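Local coordinates for protein Endonuclease/exonuclease/phosphatase (Beutenbergia cavernae DSM 12333, PDB 4RUW) that belongs to the endonuclease/exonuclease/phosphatase family, joining a DNase I-like domain that carries a zinc ion to an Ig-like beta-sandwich domain, at residues A[391-395]-A[406-410]; A[266-271]-A[306-311]; A[77-81]-A[315-319]. One frame throughout, in Å; residues are numbered along the deposited sequence.

How the interactions relate
Along the chain the helix segment 77-81 comes first and the strand segment 406-410 last. Interactions 2 and 3 belong to the DNase I-like domain, their centres 22 Å apart: residues 306-311 end the edge strand 304-311 of one six-stranded sheet, and the loop carrying 315-319 follows directly, so one run of chain serves both. Interaction 1 lies in the Ig-like domain, between its two four-stranded sheets, on the opposite side of the chain's centre from interaction 3, with about 27 Å between their nearest atoms. Interactions 1 and 2 meet where Val406 packs on Gln269, so the short helix 266-270 touches both domains and helps join them.

Interaction 1: residues A[391-395]-A[406-410]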
loop_
_atom_site.group_PDB
_atom_site.type_symbol
_atom_site.label_atom_id
_atom_site.label_comp_id
_atom_site.label_asym_id
_atom_site.label_seq_id
_atom_site.Cartn_x
_atom_site.Cartn_y
_atom_site.Cartn_z
ATOM N N LEU A 391 23.733 -12.986 -15.989
ATOM C CA LEU A 391 22.705 -13.631 -16.799
ATOM C C LEU A 391 21.693 -12.602 -17.293
ATOM O O LEU A 391 21.203 -12.696 -18.419
ATOM C CB LEU A 391 21.995 -14.718 -15.993
ATOM C CG LEU A 391 22.902 -15.852 -15.504
ATOM C CD1 LEU A 391 22.119 -16.823 -14.636
ATOM C CD2 LEU A 391 23.543 -16.575 -16.681
ATOM N N ARG A 392 21.375 -11.632 -16.445
ATOM C CA ARG A 392 20.533 -10.513 -16.841
ATOM C C ARG A 392 20.759 -9.372 -15.869
ATOM O O ARG A 392 20.987 -9.598 -14.681
ATOM C CB ARG A 392 19.056 -10.903 -16.868
ATOM C CG ARG A 392 18.149 -9.802 -17.416
ATOM C CD ARG A 392 16.742 -10.299 -17.682
ATOM N NE ARG A 392 16.705 -11.258 -18.778
ATOM C CZ ARG A 392 16.391 -10.954 -20.033
ATOM N NH1 ARG A 392 16.092 -9.704 -20.365
ATOM N NH2 ARG A 392 16.378 -11.902 -20.962
ATOM N N THR A 393 20.699 -8.154 -16.394
ATOM C CA THR A 393 20.885 -6.933 -15.630
ATOM C C THR A 393 19.660 -6.050 -15.823
ATOM O O THR A 393 19.198 -5.869 -16.954
ATOM C CB THR A 393 22.141 -6.192 -16.112
ATOM O OG1 THR A 393 23.283 -7.039 -15.934
ATOM C CG2 THR A 393 22.342 -4.903 -15.339
ATOM N N VAL A 394 19.109 -5.536 -14.724
ATOM C CA VAL A 394 17.966 -4.636 -14.787
ATOM C C VAL A 394 18.279 -3.426 -13.918
ATOM O O VAL A 394 18.710 -3.572 -12.770
ATOM C CB VAL A 394 16.673 -5.334 -14.321
ATOM C CG1 VAL A 394 15.500 -4.368 -14.321
ATOM C CG2 VAL A 394 16.370 -6.543 -15.209
ATOM N N THR A 395 18.077 -2.234 -14.471
ATOM C CA THR A 395 18.487 -1.008 -13.802
ATOM C C THR A 395 17.312 -0.043 -13.662
ATOM O O THR A 395 16.470 0.055 -14.556
ATOM C CB THR A 395 19.634 -0.323 -14.577
ATOM O OG1 THR A 395 20.711 -1.250 -14.743
ATOM C CG2 THR A 395 20.151 0.912 -13.841
ATOM N N VAL A 406 10.510 -3.144 -14.221
ATOM C CA VAL A 406 10.102 -4.533 -14.050
ATOM C C VAL A 406 10.266 -5.282 -15.367
ATOM O O VAL A 406 9.709 -4.882 -16.392
ATOM C CB VAL A 406 8.638 -4.640 -13.591
ATOM C CG1 VAL A 406 8.295 -6.080 -13.244
ATOM C CG2 VAL A 406 8.385 -3.738 -12.395
ATOM N N GLU A 407 11.062 -6.348 -15.348
ATOM C CA GLU A 407 11.262 -7.194 -16.521
ATOM C C GLU A 407 10.835 -8.606 -16.204
ATOM O O GLU A 407 11.067 -9.093 -15.100
ATOM C CB GLU A 407 12.729 -7.223 -16.955
ATOM C CG GLU A 407 13.213 -5.948 -17.607
ATOM C CD GLU A 407 14.552 -6.124 -18.300
ATOM O OE1 GLU A 407 15.206 -5.101 -18.577
ATOM O OE2 GLU A 407 14.950 -7.283 -18.566
ATOM N N THR A 408 10.232 -9.260 -17.187
ATOM C CA THR A 408 9.777 -10.629 -17.061
ATOM C C THR A 408 10.287 -11.393 -18.272
ATOM O O THR A 408 10.199 -10.905 -19.395
ATOM C CB THR A 408 8.240 -10.675 -17.039
ATOM O OG1 THR A 408 7.760 -9.918 -15.923
ATOM C CG2 THR A 408 7.741 -12.093 -16.933
ATOM N N TRP A 409 10.832 -12.581 -18.050
ATOM C CA TRP A 409 11.372 -13.357 -19.153
ATOM C C TRP A 409 11.308 -14.841 -18.829
ATOM O O TRP A 409 11.011 -15.226 -17.698
ATOM C CB TRP A 409 12.803 -12.907 -19.484
ATOM C CG TRP A 409 13.846 -13.295 -18.464
ATOM C CD1 TRP A 409 14.752 -14.312 -18.575
ATOM C CD2 TRP A 409 14.094 -12.676 -17.190
ATOM N NE1 TRP A 409 15.545 -14.364 -17.457
ATOM C CE2 TRP A 409 15.165 -13.373 -16.592
ATOM C CE3 TRP A 409 13.524 -11.601 -16.502
ATOM C CZ2 TRP A 409 15.671 -13.039 -15.338
ATOM C CZ3 TRP A 409 14.030 -11.271 -15.251
ATOM C CH2 TRP A 409 15.095 -11.990 -14.684
ATOM N N ARG A 410 11.561 -15.676 -19.831
ATOM C CA ARG A 410 11.552 -17.114 -19.625
ATOM C C ARG A 410 12.954 -17.599 -19.306
ATOM O O ARG A 410 13.901 -17.337 -20.047
ATOM C CB ARG A 410 11.019 -17.829 -20.868
ATOM C CG ARG A 410 10.890 -19.346 -20.729
ATOM C CD ARG A 410 10.605 -19.981 -22.086
ATOM N NE ARG A 410 10.093 -21.346 -21.983
ATOM C CZ ARG A 410 10.059 -22.208 -22.996
ATOM N NH1 ARG A 410 10.525 -21.860 -24.189
ATOM N NH2 ARG A 410 9.567 -23.426 -22.812
#
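Strands 392-395 and 406-410 run nearly antiparallel, 156° between their directions and 8.2 Å apart at closest approach, too far for backbone pairing because they are edge strands of the two facing sheets of the Ig-like beta sandwich. Arg392, Val394, Glu407 and Trp409 all point into the gap between the sheets. Arg392 lies over one face of the Trp409 indole. Its CD sits almost on the normal of the six-membered ring, 3.4 Å from the centroid, as a CH-pi contact, and its CZ stands 4.0 Å from the centroid of the five-membered ring as a cation-pi pair. The bend at chi3 (-67°) lets the arginine chain turn across the indole, with the guanidinium plane tilted against the ring. The tryptophan also touches Leu361 and Leu383, one from each sheet. Val394, buried beside Val365, lies with CG2 against the neighbouring carboxylate, 3.6 Å from Glu407 CD. Each segment pairs with its own sheet, Arg392 and Val394 with strand 378-384, Glu407 and Trp409 with strand 360-367. At Leu391 and Arg392, both facing Leu383, the edge carries a classic beta bulge. Across the gap, Arg392 NH1 donates to Glu407 OE2 at 3.2 Å in a salt bridge, the oxygen lying 18° out of the guanidinium plane.

Interaction 2: residues A[266-271]-A[306-311]; sequences TWRQVN and VVAGHV
Val270 and Val306 meet where the short, weakly bonded helix 266-270 crosses strand 306-311, the axes 7.7 Å apart at 105°. Val306 is the side chain to follow. Its CB lies near Val270 CG1 and the CB of Gln269, CG1 reaches 3.5 Å from both Thr266 O and Val270 CG1, and CG2 rests against the CB and CG2 of Thr266. With CG1 anti to the backbone N, both methyls sit on the single turn of helix. Further along the strand, Trp267 presents its ring edge to the backbone: CZ3 approaches His310 C at 3.4 Å, while CH2 packs on Val311 CG1. The same indole has Asn271 ND2 over one face, offset toward its rim, and its NE1 bonds to Asp272 O. The Asn271 amide spans to the strand, ND2 donating to Gly309 O at 2.9 Å with an N-H...O angle of 157°; it comes from above the carbonyl plane, 64° out of it. Water 1 completes the link, donating to Asn271 OD1 and accepting from Gly309 N, so the amide engages one glycine directly through ND2 and by way of the water through OD1. Beyond the contact, Thr266 OG1 holds Val298 O of the second sheet. Here the short helix after strand 264-265, at the edge of one sheet, covers edge strand 304-311 of the other, within the alpha/beta sandwich of the DNase I-like fold.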
loop_
_atom_site.group_PDB
_atom_site.type_symbol
_atom_site.label_atom_id
_atom_site.label_comp_id
_atom_site.label_asym_id
_atom_site.label_seq_id
_atom_site.Cartn_x
_atom_site.Cartn_y
_atom_site.Cartn_z
ATOM N N THR A 266 2.134 -1.789 -5.672
ATOM C CA THR A 266 1.575 -2.100 -6.979
ATOM C C THR A 266 1.523 -0.884 -7.905
ATOM O O THR A 266 1.851 -0.999 -9.081
ATOM C CB THR A 266 0.203 -2.802 -6.895
ATOM O OG1 THR A 266 -0.757 -1.942 -6.275
ATOM C CG2 THR A 266 0.322 -4.125 -6.113
ATOM N N TRP A 267 1.157 0.279 -7.366
ATOM C CA TRP A 267 1.123 1.487 -8.177
ATOM C C TRP A 267 2.454 1.712 -8.883
ATOM O O TRP A 267 2.511 1.987 -10.083
ATOM C CB TRP A 267 0.809 2.705 -7.305
ATOM C CG TRP A 267 0.750 3.971 -8.122
ATOM C CD1 TRP A 267 1.796 4.805 -8.438
ATOM C CD2 TRP A 267 -0.413 4.523 -8.757
ATOM N NE1 TRP A 267 1.341 5.846 -9.222
ATOM C CE2 TRP A 267 -0.002 5.693 -9.432
ATOM C CE3 TRP A 267 -1.758 4.145 -8.805
ATOM C CZ2 TRP A 267 -0.895 6.476 -10.161
ATOM C CZ3 TRP A 267 -2.640 4.936 -9.516
ATOM C CH2 TRP A 267 -2.209 6.086 -10.181
ATOM N N ARG A 268 3.536 1.589 -8.121
ATOM C CA ARG A 268 4.863 1.909 -8.599
ATOM C C ARG A 268 5.380 0.911 -9.641
ATOM O O ARG A 268 6.327 1.209 -10.362
ATOM C CB ARG A 268 5.766 1.957 -7.374
ATOM C CG ARG A 268 7.134 2.500 -7.560
ATOM C CD ARG A 268 7.812 2.529 -6.199
ATOM N NE ARG A 268 9.037 3.288 -6.274
ATOM C CZ ARG A 268 9.680 3.767 -5.220
ATOM N NH1 ARG A 268 9.224 3.540 -3.986
ATOM N NH2 ARG A 268 10.796 4.451 -5.413
ATOM N N GLN A 269 4.763 -0.265 -9.736
ATOM C CA GLN A 269 5.143 -1.231 -10.765
ATOM C C GLN A 269 4.668 -0.783 -12.144
ATOM O O GLN A 269 5.335 -1.053 -13.142
ATOM C CB GLN A 269 4.559 -2.619 -10.482
ATOM C CG GLN A 269 4.820 -3.184 -9.101
ATOM C CD GLN A 269 6.285 -3.180 -8.726
ATOM O OE1 GLN A 269 7.105 -3.838 -9.360
ATOM N NE2 GLN A 269 6.619 -2.439 -7.674
ATOM N N VAL A 270 3.511 -0.120 -12.200
ATOM C CA VAL A 270 2.862 0.157 -13.479
ATOM C C VAL A 270 2.735 1.637 -13.819
ATOM O O VAL A 270 2.479 1.972 -14.972
ATOM C CB VAL A 270 1.456 -0.493 -13.586
ATOM C CG1 VAL A 270 1.562 -2.002 -13.738
ATOM C CG2 VAL A 270 0.565 -0.092 -12.415
ATOM N N ASN A 271 2.895 2.520 -12.834
ATOM C CA ASN A 271 2.682 3.958 -13.021
ATOM C C ASN A 271 3.817 4.737 -12.382
ATOM O O ASN A 271 4.508 4.229 -11.501
ATOM C CB ASN A 271 1.390 4.411 -12.334
ATOM C CG ASN A 271 0.132 3.814 -12.953
ATOM O OD1 ASN A 271 0.038 3.627 -14.162
ATOM N ND2 ASN A 271 -0.860 3.538 -12.114
ATOM N N VAL A 306 1.033 -7.072 -11.607
ATOM C CA VAL A 306 0.267 -5.837 -11.677
ATOM C C VAL A 306 0.003 -5.493 -13.136
ATOM O O VAL A 306 0.928 -5.421 -13.939
ATOM C CB VAL A 306 1.011 -4.677 -10.991
ATOM C CG1 VAL A 306 0.096 -3.470 -10.877
ATOM C CG2 VAL A 306 1.496 -5.107 -9.611
ATOM N N VAL A 307 -1.265 -5.278 -13.464
ATOM C CA VAL A 307 -1.681 -5.012 -14.835
ATOM C C VAL A 307 -1.804 -3.520 -15.122
ATOM O O VAL A 307 -1.282 -3.030 -16.114
ATOM C CB VAL A 307 -3.014 -5.737 -15.156
ATOM C CG1 VAL A 307 -3.458 -5.460 -16.587
ATOM C CG2 VAL A 307 -2.872 -7.245 -14.906
ATOM N N ALA A 308 -2.480 -2.799 -14.235
ATOM C CA ALA A 308 -2.755 -1.381 -14.440
ATOM C C ALA A 308 -3.263 -0.800 -13.136
ATOM O O ALA A 308 -3.617 -1.535 -12.214
ATOM C CB ALA A 308 -3.802 -1.195 -15.534
ATOM N N GLY A 309 -3.313 0.518 -13.051
ATOM C CA GLY A 309 -3.956 1.141 -11.915
ATOM C C GLY A 309 -4.230 2.596 -12.189
ATOM O O GLY A 309 -3.592 3.194 -13.063
ATOM N N HIS A 310 -5.166 3.178 -11.451
ATOM C CA HIS A 310 -5.453 4.600 -11.592
ATOM C C HIS A 310 -5.973 5.152 -10.280
ATOM O O HIS A 310 -6.509 4.407 -9.459
ATOM C CB HIS A 310 -6.466 4.861 -12.720
ATOM C CG HIS A 310 -7.782 4.165 -12.532
ATOM N ND1 HIS A 310 -7.990 2.863 -12.924
ATOM C CD2 HIS A 310 -8.953 4.598 -12.009
ATOM C CE1 HIS A 310 -9.243 2.519 -12.657
ATOM N NE2 HIS A 310 -9.844 3.552 -12.093
ATOM N N VAL A 311 -5.818 6.455 -10.084
ATOM C CA VAL A 311 -6.530 7.114 -9.008
ATOM C C VAL A 311 -7.937 7.427 -9.506
ATOM O O VAL A 311 -8.154 7.693 -10.691
ATOM C CB VAL A 311 -5.819 8.392 -8.484
ATOM C CG1 VAL A 311 -4.547 8.014 -7.721
ATOM C CG2 VAL A 311 -5.537 9.382 -9.610
HETATM O O HOH W 1 -1.786 1.844 -15.255
#

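Interaction 3: residues A[77-81]-A[315-319]; sequences EPRIA and DRFAS
Arg79, in the first turn of helix 77-87, grips Asp315 side-on with two nitrogens, one to each carboxylate oxygen. Arg79 NE donates to Asp315 OD2 at 2.9 Å and 164°, and Arg79 NH2 donates to Asp315 OD1 at 3.1 Å and 169°. Both oxygens lie close to the guanidinium plane, but the carboxylate is turned 32° against it: NE meets OD2 from above the carboxylate plane, and NH2 meets OD1 on its syn side, also out of that plane. The arginine chain runs extended from CG to NE, which carries the guanidinium out from the helix alongside the loop. One guanidinium face is covered by the loop backbone, with Phe317 C 3.6 Å from Arg79 NH2, and the methyl of Ala318 lies 3.9 Å from Arg79 NE. Next to this, Ile80 sends CD1 to within 3.8 Å of Ala318 O, and its side chain also packs on Trp61 and Ile63.

The next shell fixes the two partners. Water 2 donates to both Arg79 O and Asp315 OD2, tying the acid to the helix backbone as well as to the side chain. The Ala318 N bond to Asp315 O turns the loop back on itself, bringing Ala318 over one face of the guanidinium. Arg79 NH1 forms a salt bridge with Asp70. With Asp315 on NE and NH2 and Asp70 on NH1, the positive charge of Arg79 is probably shared between two acids, which would help keep Asp315 ionised and joins the loop between strands 304-311 and 324-330 to the start of helix 77-87.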
loop_
_atom_site.group_PDB
_atom_site.type_symbol
_atom_site.label_atom_id
_atom_site.label_comp_id
_atom_site.label_asym_id
_atom_site.label_seq_id
_atom_site.Cartn_x
_atom_site.Cartn_y
_atom_site.Cartn_z
ATOM N N GLU A 77 -22.790 9.473 2.196
ATOM C CA GLU A 77 -22.467 8.125 1.761
ATOM C C GLU A 77 -22.815 7.827 0.287
ATOM O O GLU A 77 -22.086 7.089 -0.367
ATOM C CB GLU A 77 -23.094 7.080 2.683
ATOM C CG GLU A 77 -22.534 7.070 4.101
ATOM C CD GLU A 77 -23.300 7.940 5.071
ATOM O OE1 GLU A 77 -24.125 8.757 4.619
ATOM O OE2 GLU A 77 -23.071 7.805 6.295
ATOM N N PRO A 78 -23.927 8.379 -0.245
ATOM C CA PRO A 78 -24.219 8.054 -1.654
ATOM C C PRO A 78 -23.136 8.483 -2.632
ATOM O O PRO A 78 -22.903 7.822 -3.631
ATOM C CB PRO A 78 -25.515 8.825 -1.930
ATOM C CG PRO A 78 -26.190 8.849 -0.610
ATOM C CD PRO A 78 -25.079 9.042 0.395
ATOM N N ARG A 79 -22.476 9.579 -2.355
ATOM C CA ARG A 79 -21.433 10.068 -3.213
ATOM C C ARG A 79 -20.228 9.093 -3.194
ATOM O O ARG A 79 -19.673 8.785 -4.188
ATOM C CB ARG A 79 -21.071 11.452 -2.734
ATOM C CG ARG A 79 -20.478 12.300 -3.757
ATOM C CD ARG A 79 -20.399 13.728 -3.294
ATOM N NE ARG A 79 -19.470 14.399 -4.150
ATOM C CZ ARG A 79 -19.004 15.604 -3.952
ATOM N NH1 ARG A 79 -19.368 16.308 -2.911
ATOM N NH2 ARG A 79 -18.169 16.110 -4.787
ATOM N N ILE A 80 -19.888 8.587 -2.020
ATOM C CA ILE A 80 -18.856 7.571 -1.868
ATOM C C ILE A 80 -19.264 6.290 -2.606
ATOM O O ILE A 80 -18.484 5.713 -3.371
ATOM C CB ILE A 80 -18.611 7.272 -0.365
ATOM C CG1 ILE A 80 -18.107 8.523 0.378
ATOM C CG2 ILE A 80 -17.669 6.079 -0.181
ATOM C CD1 ILE A 80 -16.851 9.141 -0.190
ATOM N N ALA A 81 -20.489 5.838 -2.372
ATOM C CA ALA A 81 -20.964 4.611 -2.987
ATOM C C ALA A 81 -20.974 4.692 -4.508
ATOM O O ALA A 81 -20.679 3.717 -5.184
ATOM C CB ALA A 81 -22.339 4.260 -2.462
ATOM N N ASP A 315 -15.337 11.309 -9.111
ATOM C CA ASP A 315 -15.885 12.404 -8.315
ATOM C C ASP A 315 -14.801 12.756 -7.316
ATOM O O ASP A 315 -14.873 12.394 -6.137
ATOM C CB ASP A 315 -17.145 11.938 -7.584
ATOM C CG ASP A 315 -17.979 13.081 -7.034
ATOM O OD1 ASP A 315 -17.592 14.262 -7.166
ATOM O OD2 ASP A 315 -19.049 12.777 -6.474
ATOM N N ARG A 316 -13.760 13.425 -7.802
ATOM C CA ARG A 316 -12.544 13.585 -7.019
ATOM C C ARG A 316 -12.753 14.335 -5.703
ATOM O O ARG A 316 -12.034 14.094 -4.736
ATOM C CB ARG A 316 -11.434 14.236 -7.849
ATOM C CG ARG A 316 -11.607 15.725 -8.072
ATOM C CD ARG A 316 -10.639 16.242 -9.130
ATOM N NE ARG A 316 -10.970 15.695 -10.443
ATOM C CZ ARG A 316 -10.190 15.786 -11.515
ATOM N NH1 ARG A 316 -9.012 16.388 -11.430
ATOM N NH2 ARG A 316 -10.582 15.264 -12.667
ATOM N N PHE A 317 -13.745 15.222 -5.652
ATOM C CA PHE A 317 -13.962 16.016 -4.446
ATOM C C PHE A 317 -14.888 15.359 -3.430
ATOM O O PHE A 317 -15.287 15.989 -2.459
ATOM C CB PHE A 317 -14.394 17.444 -4.793
ATOM C CG PHE A 317 -13.346 18.197 -5.560
ATOM C CD1 PHE A 317 -12.108 18.443 -4.984
ATOM C CD2 PHE A 317 -13.575 18.634 -6.853
ATOM C CE1 PHE A 317 -11.125 19.114 -5.677
ATOM C CE2 PHE A 317 -12.590 19.310 -7.551
ATOM C CZ PHE A 317 -11.364 19.543 -6.961
ATOM N N ALA A 318 -15.191 14.080 -3.637
ATOM C CA ALA A 318 -16.031 13.342 -2.698
ATOM C C ALA A 318 -15.332 13.089 -1.354
ATOM O O ALA A 318 -16.000 12.877 -0.336
ATOM C CB ALA A 318 -16.481 12.032 -3.306
ATOM N N SER A 319 -13.999 13.101 -1.362
ATOM C CA SER A 319 -13.206 12.913 -0.147
ATOM C C SER A 319 -11.934 13.740 -0.251
ATOM O O SER A 319 -11.567 14.180 -1.340
ATOM C CB SER A 319 -12.840 11.437 0.044
ATOM O OG SER A 319 -11.926 11.296 1.124
HETATM O O HOH W 2 -20.070 10.289 -6.587
#